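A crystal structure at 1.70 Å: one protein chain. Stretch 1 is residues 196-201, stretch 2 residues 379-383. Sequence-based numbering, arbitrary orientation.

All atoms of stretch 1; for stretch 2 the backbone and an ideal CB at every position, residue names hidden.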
# COMPACT_ATOMS: atom_id res chain seq x y z
N THR A 196 -2.64 -27.80 10.94
CA THR A 196 -3.90 -27.12 10.65
C THR A 196 -4.42 -26.38 11.88
O THR A 196 -4.00 -26.64 13.00
CB THR A 196 -4.98 -28.11 10.19
OG1 THR A 196 -5.40 -28.92 11.30
CG2 THR A 196 -4.47 -28.99 9.07
N VAL A 197 -5.35 -25.46 11.64
CA VAL A 197 -6.01 -24.73 12.72
C VAL A 197 -7.47 -24.53 12.35
O VAL A 197 -7.82 -24.57 11.18
CB VAL A 197 -5.35 -23.36 12.96
CG1 VAL A 197 -3.95 -23.54 13.52
CG2 VAL A 197 -5.32 -22.57 11.66
N GLN A 198 -8.32 -24.35 13.36
CA GLN A 198 -9.71 -23.99 13.13
C GLN A 198 -9.88 -22.47 13.21
O GLN A 198 -9.50 -21.86 14.20
CB GLN A 198 -10.64 -24.67 14.14
CG GLN A 198 -10.55 -26.18 14.13
CD GLN A 198 -10.96 -26.77 12.81
OE1 GLN A 198 -12.09 -26.58 12.35
NE2 GLN A 198 -10.04 -27.50 12.17
N VAL A 199 -10.44 -21.88 12.16
CA VAL A 199 -10.71 -20.45 12.11
C VAL A 199 -12.10 -20.18 11.54
O VAL A 199 -12.64 -21.01 10.81
CB VAL A 199 -9.66 -19.71 11.26
CG1 VAL A 199 -8.27 -19.94 11.82
CG2 VAL A 199 -9.73 -20.14 9.81
N PRO A 200 -12.69 -19.02 11.86
CA PRO A 200 -14.00 -18.70 11.30
C PRO A 200 -13.99 -18.59 9.79
O PRO A 200 -13.21 -17.80 9.24
CB PRO A 200 -14.34 -17.35 11.94
CG PRO A 200 -13.01 -16.77 12.31
CD PRO A 200 -12.16 -17.93 12.71
N MET A 201 -14.82 -19.40 9.14
CA MET A 201 -14.95 -19.42 7.69
C MET A 201 -16.33 -18.94 7.28
O MET A 201 -17.34 -19.52 7.67
CB MET A 201 -14.72 -20.82 7.13
CG MET A 201 -13.31 -21.30 7.27
SD MET A 201 -12.24 -20.46 6.08
CE MET A 201 -10.75 -21.41 6.33
N UNK A 379 -0.47 -17.46 7.64
CA UNK A 379 -0.69 -18.12 8.92
C UNK A 379 -1.90 -17.53 9.58
O UNK A 379 -2.01 -16.32 9.69
CB UNK A 379 0.53 -18.00 9.83
N UNK A 380 -2.82 -18.38 10.02
CA UNK A 380 -3.95 -17.92 10.81
C UNK A 380 -4.04 -18.73 12.08
O UNK A 380 -3.63 -19.89 12.12
CB UNK A 380 -5.25 -18.02 10.02
N UNK A 381 -4.56 -18.11 13.13
CA UNK A 381 -4.93 -18.82 14.35
C UNK A 381 -6.13 -18.15 14.97
O UNK A 381 -6.33 -16.94 14.82
CB UNK A 381 -3.77 -18.87 15.34
N UNK A 382 -6.95 -18.94 15.65
CA UNK A 382 -7.93 -18.41 16.58
C UNK A 382 -7.19 -18.17 17.88
O UNK A 382 -6.63 -19.10 18.45
CB UNK A 382 -9.12 -19.35 16.77
N UNK A 383 -7.14 -16.93 18.34
CA UNK A 383 -6.49 -16.65 19.61
C UNK A 383 -7.35 -17.18 20.75
O UNK A 383 -8.55 -16.90 20.81
CB UNK A 383 -6.24 -15.15 19.77

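Stretch 1 runs as an extended strand from Val197 onward, and stretch 2, itself without regular secondary structure, passes it at a steep angle of 73° between the end-to-end directions of the touching parts. No hydrogen bond joins the two, so each position must be judged by shape and polarity.

At position 379 the CA-to-CB bond points sideways, and the ideal CB has nothing of stretch 1 within 5.5 Å. The backbone, with phi/psi of -134/130, is extended and suits almost any residue; stretch 1 exerts no selection here. The deposited residue is Arg379, whose nearly straight side chain leads away into space that stretch 1 does not occupy.

Position 380 is different. Its CA-to-CB bond points toward stretch 1, and the ideal CB lies 4.0 Å from Val199 CG1 and 4.8 Å from Val197 CG2. Two valine methyl groups therefore confront the first side-chain carbon, and they offer neither a charge nor a hydrogen-bonding group. An aliphatic residue is the natural choice; valine, isoleucine, leucine or methionine could all supply a suitable surface, and alanine would already make part of the contact. The residue is Leu380. Its CB packs against Val199 CG1 at 4.0 Å, an apolar contact, while its backbone also takes part: Leu380 O comes within 3.2 Å of Val197 CG2, a close approach of a carbonyl oxygen to a methyl group.

At position 381 the CA-to-CB bond turns away, and the nearest visible group is Val197 CG1, 5.0 Å from the ideal CB. A small, polar or charged residue would do equally well, and a longer one could still brush the valine with its methylenes. The deposited residue is Glu381, which does just that: its CG rests 4.1 Å from Val197 CG1. The carboxylate finds no polar partner in stretch 1; the nearest approach to Val197 is by the CG methylene.

Position 382 again points toward the strand. The ideal CB is 3.6 Å from Gln198 O, 5.0 Å from Val199 CA and 5.3 Å from Pro200 CD, so the side chain starts beside a backbone acceptor and can run along the strand toward the proline. A donor such as lysine, arginine or glutamine would look attractive from the carbonyl alone, whereas an aliphatic chain could exploit the neighbouring carbons. Glu382 is found instead, and the carbonyl does not explain it: its OE1 and OE2 each lie 3.3 Å from Gln198 O, acceptor facing acceptor, with no hydrogen bond. What the length of glutamate does provide is reach, since OE2 comes to 3.4 Å from both Val199 CA and Pro200 CD, so the carboxylate oxygen lies against the carbons of the strand in van der Waals contact.

Position 383 lies out of reach of stretch 1, with nothing within 5.5 Å of its ideal CB, and many residues would serve. It is Asn383, whose OD1 is hydrogen-bonded to a residue near the stretches in sequence.

Stretch 2, residues 379-383: RLEEN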
# COMPACT_ATOMS: atom_id res chain seq x y z
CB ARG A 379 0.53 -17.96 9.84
CG ARG A 379 1.81 -18.57 9.30
CD ARG A 379 2.96 -18.37 10.28
NE ARG A 379 4.23 -18.85 9.74
CZ ARG A 379 5.36 -18.91 10.43
NH1 ARG A 379 5.40 -18.53 11.70
NH2 ARG A 379 6.47 -19.36 9.84
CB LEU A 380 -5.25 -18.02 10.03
CG LEU A 380 -5.41 -17.09 8.83
CD1 LEU A 380 -6.70 -17.41 8.10
CD2 LEU A 380 -5.39 -15.63 9.27
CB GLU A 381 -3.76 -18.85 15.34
CG GLU A 381 -2.72 -19.93 15.06
CD GLU A 381 -1.54 -19.44 14.22
OE1 GLU A 381 -1.16 -18.25 14.34
OE2 GLU A 381 -0.99 -20.25 13.45
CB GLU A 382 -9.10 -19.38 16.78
CG GLU A 382 -10.23 -19.24 15.77
CD GLU A 382 -11.32 -20.30 15.96
OE1 GLU A 382 -11.21 -21.10 16.91
OE2 GLU A 382 -12.27 -20.32 15.16
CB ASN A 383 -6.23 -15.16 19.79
CG ASN A 383 -5.37 -14.86 21.00
OD1 ASN A 383 -4.67 -15.74 21.51
ND2 ASN A 383 -5.42 -13.62 21.47
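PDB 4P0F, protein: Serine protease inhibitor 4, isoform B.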